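Local coordinates for rhamnose ABC transporter, periplasmic rhamnose-binding protein (Kribbella flavida, PDB 4KVF), which probably binds a carbohydrate, presumably rhamnose, outside the cytoplasmic membrane and hands it to an ABC importer, at residues Q116-D121 with C135-I140; R242-S247 with V253-L258; G314-G319 with I324-P329. All blocks are in the same frame, centred on the assembly; numbering follows the deposited sequence.

How the contacts relate
The three contacts lie in a two-lobed fold of the type I periplasmic binding protein class. Contacts 1 and 3 share one lobe: strands 138-141 and 323-325 are neighbours in its parallel sheet, and the contact centres are about 19 Å apart. They touch directly, with Phe-139 O 2.8 Å from Ile-324 N, probably a hydrogen bond, and Ile-140 and Ala-138 packed on Ile-324. Contact 2 belongs to the other lobe, its centre about 43 Å from that of contact 1 and about 31 Å from that of contact 3. Members of this class bind their ligand in the cleft between lobes, where a sugar probably sits in this protein; residues 324-329 lead from the shared sheet toward the inter-lobe connection.

Contact 1. Residues Q116-D121 with C135-I140; sequences QARKAD and CRDAFI
Arg-118, in the last turn of helix 111-119, faces Arg-136 in the loop ahead of strand 138-141; their CA atoms, 7.8 Å apart, are the nearest across the two segments. Beyond Arg-118 the helix closes in a Schellman motif: Asp-121, at positive phi, is the C-prime residue, its N bonded to Arg-118 O (2.9 Å), while Ile-122 N reaches Ala-117 O. One salt bridge carries the contact. The Arg-118 chain bends at its third torsion (chi3 82°), laying the guanidinium along the loop, and NH2 donates to Asp-137 OD1 at 2.9 Å in a nearly straight bond (162°). OD1 lies in the guanidinium plane, yet NH2 meets the oxygen from above the carboxylate plane, the two planes being 72° apart. Arg-118 NE adds weak bonds to Asp-137 OD1 (3.3 Å) and OD2 (3.4 Å). Backbone of Arg-136 covers one guanidinium face, its O close to NH2 but at a poor bonding angle. Both charged groups have second partners: Asn-115 OD1 takes Arg-118 NH1, and Val-124 N donates to Asp-137 OD2. The Cys-111–Cys-135 disulfide is a second link between helix 111-119 and this loop. The salt bridge ties the C-terminal end of helix 111-119 to the loop entering strand 138-141, beyond the intervening strand 123-127, in a Rossmann-like lobe of a type I periplasmic binding protein fold.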
# COMPACT_ATOMS: atom_id res chain seq x y z
N GLN A 116 12.02 -1.04 -23.71
CA GLN A 116 13.13 -0.35 -24.36
C GLN A 116 14.21 -0.06 -23.32
O GLN A 116 15.41 -0.21 -23.60
CB GLN A 116 12.64 0.95 -24.99
CG GLN A 116 13.72 1.71 -25.74
CD GLN A 116 13.74 1.38 -27.22
OE1 GLN A 116 13.60 0.22 -27.62
NE2 GLN A 116 13.90 2.42 -28.04
N ALA A 117 13.79 0.36 -22.13
CA ALA A 117 14.74 0.61 -21.04
C ALA A 117 15.48 -0.67 -20.68
O ALA A 117 16.71 -0.68 -20.58
CB ALA A 117 14.03 1.17 -19.81
N ARG A 118 14.74 -1.76 -20.51
CA ARG A 118 15.37 -3.02 -20.14
C ARG A 118 16.35 -3.55 -21.19
O ARG A 118 17.37 -4.14 -20.85
CB ARG A 118 14.32 -4.08 -19.78
CG ARG A 118 13.40 -3.65 -18.65
CD ARG A 118 12.20 -4.56 -18.58
NE ARG A 118 12.51 -5.78 -17.85
CZ ARG A 118 11.84 -6.92 -17.99
NH1 ARG A 118 10.84 -7.00 -18.85
NH2 ARG A 118 12.19 -7.97 -17.26
N LYS A 119 16.04 -3.32 -22.47
CA LYS A 119 16.95 -3.65 -23.56
C LYS A 119 18.26 -2.87 -23.43
O LYS A 119 19.31 -3.33 -23.90
CB LYS A 119 16.32 -3.35 -24.92
CG LYS A 119 15.60 -4.54 -25.56
N ALA A 120 18.19 -1.69 -22.82
CA ALA A 120 19.37 -0.85 -22.59
C ALA A 120 20.05 -1.18 -21.26
O ALA A 120 20.92 -0.42 -20.80
CB ALA A 120 18.99 0.63 -22.63
N ASP A 121 19.65 -2.30 -20.66
CA ASP A 121 20.18 -2.83 -19.39
C ASP A 121 19.81 -1.97 -18.18
O ASP A 121 20.45 -2.03 -17.13
CB ASP A 121 21.70 -3.07 -19.45
CG ASP A 121 22.18 -4.04 -18.36
OD1 ASP A 121 21.52 -5.08 -18.14
OD2 ASP A 121 23.21 -3.75 -17.71
N CYS A 135 7.06 -6.60 -18.51
CA CYS A 135 7.56 -5.25 -18.77
C CYS A 135 8.30 -4.67 -17.57
O CYS A 135 8.57 -3.47 -17.53
CB CYS A 135 6.41 -4.32 -19.16
SG CYS A 135 5.32 -5.04 -20.43
N ARG A 136 8.58 -5.50 -16.57
CA ARG A 136 9.41 -5.06 -15.46
C ARG A 136 10.15 -6.23 -14.82
O ARG A 136 9.75 -7.39 -14.98
CB ARG A 136 8.58 -4.31 -14.40
CG ARG A 136 7.78 -5.20 -13.44
CD ARG A 136 6.64 -5.97 -14.09
NE ARG A 136 5.87 -6.64 -13.04
CZ ARG A 136 6.12 -7.85 -12.57
NH1 ARG A 136 7.12 -8.57 -13.05
NH2 ARG A 136 5.37 -8.34 -11.59
N ASP A 137 11.24 -5.95 -14.12
CA ASP A 137 12.04 -7.01 -13.50
C ASP A 137 11.49 -7.44 -12.14
O ASP A 137 11.60 -8.60 -11.78
CB ASP A 137 13.49 -6.56 -13.39
CG ASP A 137 14.10 -6.24 -14.74
OD1 ASP A 137 14.39 -7.20 -15.50
OD2 ASP A 137 14.27 -5.04 -15.05
N ALA A 138 10.91 -6.50 -11.41
CA ALA A 138 10.32 -6.79 -10.10
C ALA A 138 9.24 -5.77 -9.76
O ALA A 138 9.23 -4.66 -10.28
CB ALA A 138 11.38 -6.80 -9.01
N PHE A 139 8.33 -6.18 -8.88
CA PHE A 139 7.24 -5.32 -8.43
C PHE A 139 7.24 -5.26 -6.91
O PHE A 139 7.18 -6.30 -6.25
CB PHE A 139 5.89 -5.87 -8.94
CG PHE A 139 4.68 -5.25 -8.27
CD1 PHE A 139 4.51 -3.88 -8.21
CD2 PHE A 139 3.69 -6.06 -7.74
CE1 PHE A 139 3.38 -3.33 -7.61
CE2 PHE A 139 2.56 -5.52 -7.14
CZ PHE A 139 2.41 -4.15 -7.07
N ILE A 140 7.32 -4.06 -6.35
CA ILE A 140 7.25 -3.92 -4.90
C ILE A 140 5.79 -3.72 -4.50
O ILE A 140 5.19 -2.69 -4.78
CB ILE A 140 8.09 -2.74 -4.37
CG1 ILE A 140 9.52 -2.81 -4.93
CG2 ILE A 140 8.10 -2.77 -2.82
CD1 ILE A 140 10.23 -4.17 -4.69

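Contact 2. Residues R242-S247 with V253-L258; sequences RYVSAS and VAITGL
Val-244 O, near the end of helix 234-245, is gripped twice by Ser-247: the backbone N lies 3.2 Å from Val-244 O and OG donates to it at 3.1 Å. Both donors come from the same face of the carbonyl plane, and OG is tilted 31° from that plane; the side chain thus adds a second bond to the carbonyl near the helix end. The helix is the middle element of a beta-alpha-beta unit, between strands 226-231 and 254-257, the latter an outermost strand of its lobe's four-stranded parallel sheet. Between the two segments the contact is apolar and buried, with no hydrogen bond. Val-244 points both branches at the strand side: CG2, placed beside the backbone N, packs against Ile-255 CD1 at 3.7 Å and Val-253 CG1 at 3.9 Å, while the other branch, CG1, also lies near Val-253 CG1. Val-253 CG1 sits between its own backbone N and carbonyl carbon (chi1 65°), which directs this methyl toward both branches of Val-244. Ile-255 runs antiparallel to the Val-244 side chain, laying CG1 as well as CD1 against Val-244 CG2. Leu-220 of helix 209-222 and Thr-272 also touch Val-244. Ser-247 OG has a further partner in the backbone N of Tyr-249.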
# COMPACT_ATOMS: atom_id res chain seq x y z
N ARG A 242 -15.29 10.07 12.49
CA ARG A 242 -15.80 11.40 12.79
C ARG A 242 -17.25 11.32 13.24
O ARG A 242 -17.66 12.03 14.14
CB ARG A 242 -15.65 12.34 11.60
CG ARG A 242 -15.98 13.79 11.94
CD ARG A 242 -15.67 14.74 10.79
NE ARG A 242 -16.60 14.56 9.67
CZ ARG A 242 -16.29 13.93 8.54
NH1 ARG A 242 -17.20 13.82 7.58
NH2 ARG A 242 -15.08 13.42 8.36
N TYR A 243 -18.03 10.45 12.60
CA TYR A 243 -19.41 10.27 13.04
C TYR A 243 -19.46 9.66 14.44
O TYR A 243 -20.13 10.18 15.32
CB TYR A 243 -20.23 9.39 12.10
CG TYR A 243 -21.57 9.06 12.73
CD1 TYR A 243 -22.53 10.04 12.87
CD2 TYR A 243 -21.85 7.79 13.22
CE1 TYR A 243 -23.75 9.77 13.47
CE2 TYR A 243 -23.07 7.51 13.82
CZ TYR A 243 -24.01 8.50 13.94
OH TYR A 243 -25.23 8.23 14.53
N VAL A 244 -18.78 8.53 14.62
CA VAL A 244 -18.80 7.84 15.91
C VAL A 244 -18.29 8.72 17.05
O VAL A 244 -18.87 8.72 18.14
CB VAL A 244 -18.06 6.49 15.83
CG1 VAL A 244 -17.89 5.88 17.21
CG2 VAL A 244 -18.84 5.53 14.93
N SER A 245 -17.25 9.50 16.79
CA SER A 245 -16.65 10.38 17.79
C SER A 245 -17.65 11.39 18.35
O SER A 245 -17.60 11.74 19.54
CB SER A 245 -15.45 11.11 17.20
OG SER A 245 -14.77 11.87 18.19
N ALA A 246 -18.57 11.85 17.52
CA ALA A 246 -19.52 12.88 17.93
C ALA A 246 -20.94 12.35 18.11
O ALA A 246 -21.90 13.11 18.08
CB ALA A 246 -19.50 14.03 16.94
N SER A 247 -21.06 11.04 18.31
CA SER A 247 -22.36 10.40 18.47
C SER A 247 -22.44 9.62 19.78
O SER A 247 -21.46 9.52 20.51
CB SER A 247 -22.61 9.42 17.32
OG SER A 247 -21.86 8.24 17.52
N VAL A 253 -19.23 1.20 19.76
CA VAL A 253 -18.91 0.48 18.53
C VAL A 253 -17.46 0.77 18.15
O VAL A 253 -16.97 1.88 18.37
CB VAL A 253 -19.88 0.85 17.37
CG1 VAL A 253 -19.72 2.31 16.98
CG2 VAL A 253 -19.65 -0.05 16.17
N ALA A 254 -16.77 -0.23 17.63
CA ALA A 254 -15.39 -0.05 17.22
C ALA A 254 -15.33 0.32 15.75
O ALA A 254 -16.19 -0.09 14.97
CB ALA A 254 -14.58 -1.31 17.47
N ILE A 255 -14.32 1.11 15.39
CA ILE A 255 -14.08 1.45 13.99
C ILE A 255 -12.67 1.02 13.64
O ILE A 255 -11.73 1.37 14.34
CB ILE A 255 -14.20 2.98 13.76
CG1 ILE A 255 -15.58 3.49 14.17
CG2 ILE A 255 -13.91 3.32 12.30
CD1 ILE A 255 -16.69 3.09 13.22
N THR A 256 -12.52 0.23 12.57
CA THR A 256 -11.19 -0.11 12.08
C THR A 256 -11.18 -0.07 10.55
O THR A 256 -12.16 0.36 9.95
CB THR A 256 -10.70 -1.47 12.62
OG1 THR A 256 -9.32 -1.66 12.25
CG2 THR A 256 -11.54 -2.62 12.08
N GLY A 257 -10.09 -0.49 9.91
CA GLY A 257 -10.00 -0.36 8.47
C GLY A 257 -8.64 0.13 8.01
O GLY A 257 -7.63 -0.11 8.67
N LEU A 258 -8.61 0.82 6.87
CA LEU A 258 -7.36 1.29 6.30
C LEU A 258 -7.36 2.80 6.33
O LEU A 258 -8.22 3.43 5.72
CB LEU A 258 -7.21 0.79 4.86
CG LEU A 258 -7.22 -0.73 4.73
CD1 LEU A 258 -7.27 -1.09 3.26
CD2 LEU A 258 -6.00 -1.35 5.41

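Contact 3. Residues G314-G319 with I324-P329; sequences GEYTVG and IVLGPP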
# COMPACT_ATOMS: atom_id res chain seq x y z
N GLY A 314 15.75 -5.81 6.30
CA GLY A 314 16.14 -7.21 6.43
C GLY A 314 16.16 -7.94 5.10
O GLY A 314 16.35 -7.34 4.05
N GLU A 315 15.95 -9.25 5.15
CA GLU A 315 16.06 -10.10 3.97
C GLU A 315 14.72 -10.32 3.28
O GLU A 315 13.68 -10.50 3.93
CB GLU A 315 16.67 -11.46 4.34
CG GLU A 315 17.05 -12.33 3.13
CD GLU A 315 17.66 -13.66 3.54
OE1 GLU A 315 17.09 -14.34 4.43
OE2 GLU A 315 18.73 -14.02 3.00
N TYR A 316 14.74 -10.30 1.95
CA TYR A 316 13.55 -10.52 1.15
C TYR A 316 13.70 -11.73 0.26
O TYR A 316 14.79 -12.02 -0.23
CB TYR A 316 13.21 -9.28 0.32
CG TYR A 316 12.49 -8.28 1.18
CD1 TYR A 316 11.11 -8.32 1.31
CD2 TYR A 316 13.19 -7.37 1.95
CE1 TYR A 316 10.43 -7.44 2.13
CE2 TYR A 316 12.53 -6.48 2.79
CZ TYR A 316 11.15 -6.51 2.86
OH TYR A 316 10.49 -5.64 3.70
N THR A 317 12.60 -12.46 0.06
CA THR A 317 12.57 -13.54 -0.93
C THR A 317 11.60 -13.13 -2.03
O THR A 317 10.45 -12.77 -1.76
CB THR A 317 12.11 -14.86 -0.31
OG1 THR A 317 13.00 -15.26 0.75
CG2 THR A 317 12.10 -15.97 -1.40
N VAL A 318 12.06 -13.16 -3.28
CA VAL A 318 11.22 -12.80 -4.41
C VAL A 318 10.11 -13.83 -4.56
O VAL A 318 10.36 -15.04 -4.48
CB VAL A 318 12.05 -12.76 -5.71
CG1 VAL A 318 11.19 -12.38 -6.88
CG2 VAL A 318 13.22 -11.78 -5.58
N GLY A 319 8.88 -13.36 -4.76
CA GLY A 319 7.76 -14.27 -4.93
C GLY A 319 7.48 -14.56 -6.39
O GLY A 319 8.31 -14.31 -7.26
N ILE A 324 7.72 -8.69 -4.97
CA ILE A 324 8.38 -8.62 -3.69
C ILE A 324 7.45 -7.92 -2.71
O ILE A 324 7.10 -6.77 -2.91
CB ILE A 324 9.70 -7.82 -3.80
CG1 ILE A 324 10.61 -8.47 -4.85
CG2 ILE A 324 10.39 -7.77 -2.44
CD1 ILE A 324 11.87 -7.64 -5.17
N VAL A 325 7.02 -8.64 -1.68
CA VAL A 325 6.01 -8.11 -0.76
C VAL A 325 6.68 -7.45 0.42
O VAL A 325 7.47 -8.09 1.12
CB VAL A 325 5.10 -9.25 -0.24
CG1 VAL A 325 4.07 -8.70 0.75
CG2 VAL A 325 4.41 -9.92 -1.43
N LEU A 326 6.37 -6.17 0.66
CA LEU A 326 7.04 -5.40 1.70
C LEU A 326 6.86 -6.07 3.06
O LEU A 326 7.80 -6.20 3.84
CB LEU A 326 6.50 -3.96 1.74
CG LEU A 326 6.91 -3.08 2.93
CD1 LEU A 326 8.42 -2.86 2.95
CD2 LEU A 326 6.16 -1.75 2.86
N GLY A 327 5.64 -6.52 3.32
CA GLY A 327 5.36 -7.28 4.52
C GLY A 327 3.87 -7.29 4.79
O GLY A 327 3.09 -6.82 3.96
N PRO A 328 3.47 -7.83 5.94
CA PRO A 328 2.06 -7.70 6.32
C PRO A 328 1.74 -6.22 6.52
O PRO A 328 2.68 -5.42 6.68
CB PRO A 328 2.00 -8.45 7.66
CG PRO A 328 3.18 -9.36 7.65
CD PRO A 328 4.25 -8.62 6.91
N PRO A 329 0.45 -5.85 6.50
CA PRO A 329 0.07 -4.45 6.76
C PRO A 329 0.62 -3.96 8.09
O PRO A 329 0.77 -4.75 9.02
CB PRO A 329 -1.46 -4.52 6.83
CG PRO A 329 -1.81 -5.71 5.96
CD PRO A 329 -0.72 -6.70 6.23
O HOH W 1 8.21 -11.35 -1.32
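Tyr-316 reaches from strand 315-317 across to Leu-326, past the end of strand 323-325. The first strand pairs antiparallel with 307-309; the second is an outermost strand of the six-stranded parallel sheet of a type I periplasmic binding protein lobe. The contact thus sets a small hairpin-like sheet beside the edge of the large one, and the chain beyond Leu-326 runs on toward the other lobe. The two strands make no direct backbone hydrogen bond to each other. A water takes that place, donating to Thr-317 O at 2.7 Å and accepting from Val-325 N at 3.0 Å.

The direct polar bond belongs to the tyrosine. With CG turned anti to the carbonyl carbon (chi1 -81°), the ring extends alongside residues 324-326, and Tyr-316 OH donates to Leu-326 O at 2.8 Å. The hydroxyl lies in the carbonyl plane, on a lone pair, at a C=O...donor angle of 134°. Val-325 O adds a second carbonyl at the ring edge, in the ring plane, 3.2 Å from Tyr-316 CE1. Two successive carbonyls thus line one edge of the ring, where its C-H groups are probably favourably placed, and the bond to OH holds the far end of the ring in place.

Apolar contacts flank the ring. Ile-324 lies roughly perpendicular to the Tyr-316 side chain and sets CG2 3.9 Å from Tyr-316 CD1, while its other branch, CG1, meets Val-318 CG2 more loosely at 4.3 Å. Leu-287 of helix 281-296 touches both Tyr-316 and Ile-324, joining the ring to the helix layer of the lobe. Apart from these apolar pairs, Leu-326 starts off away from the other segment, yet its CD1 methyl turns back into van der Waals contact with the hydroxyl, 3.5 Å from Tyr-316 OH.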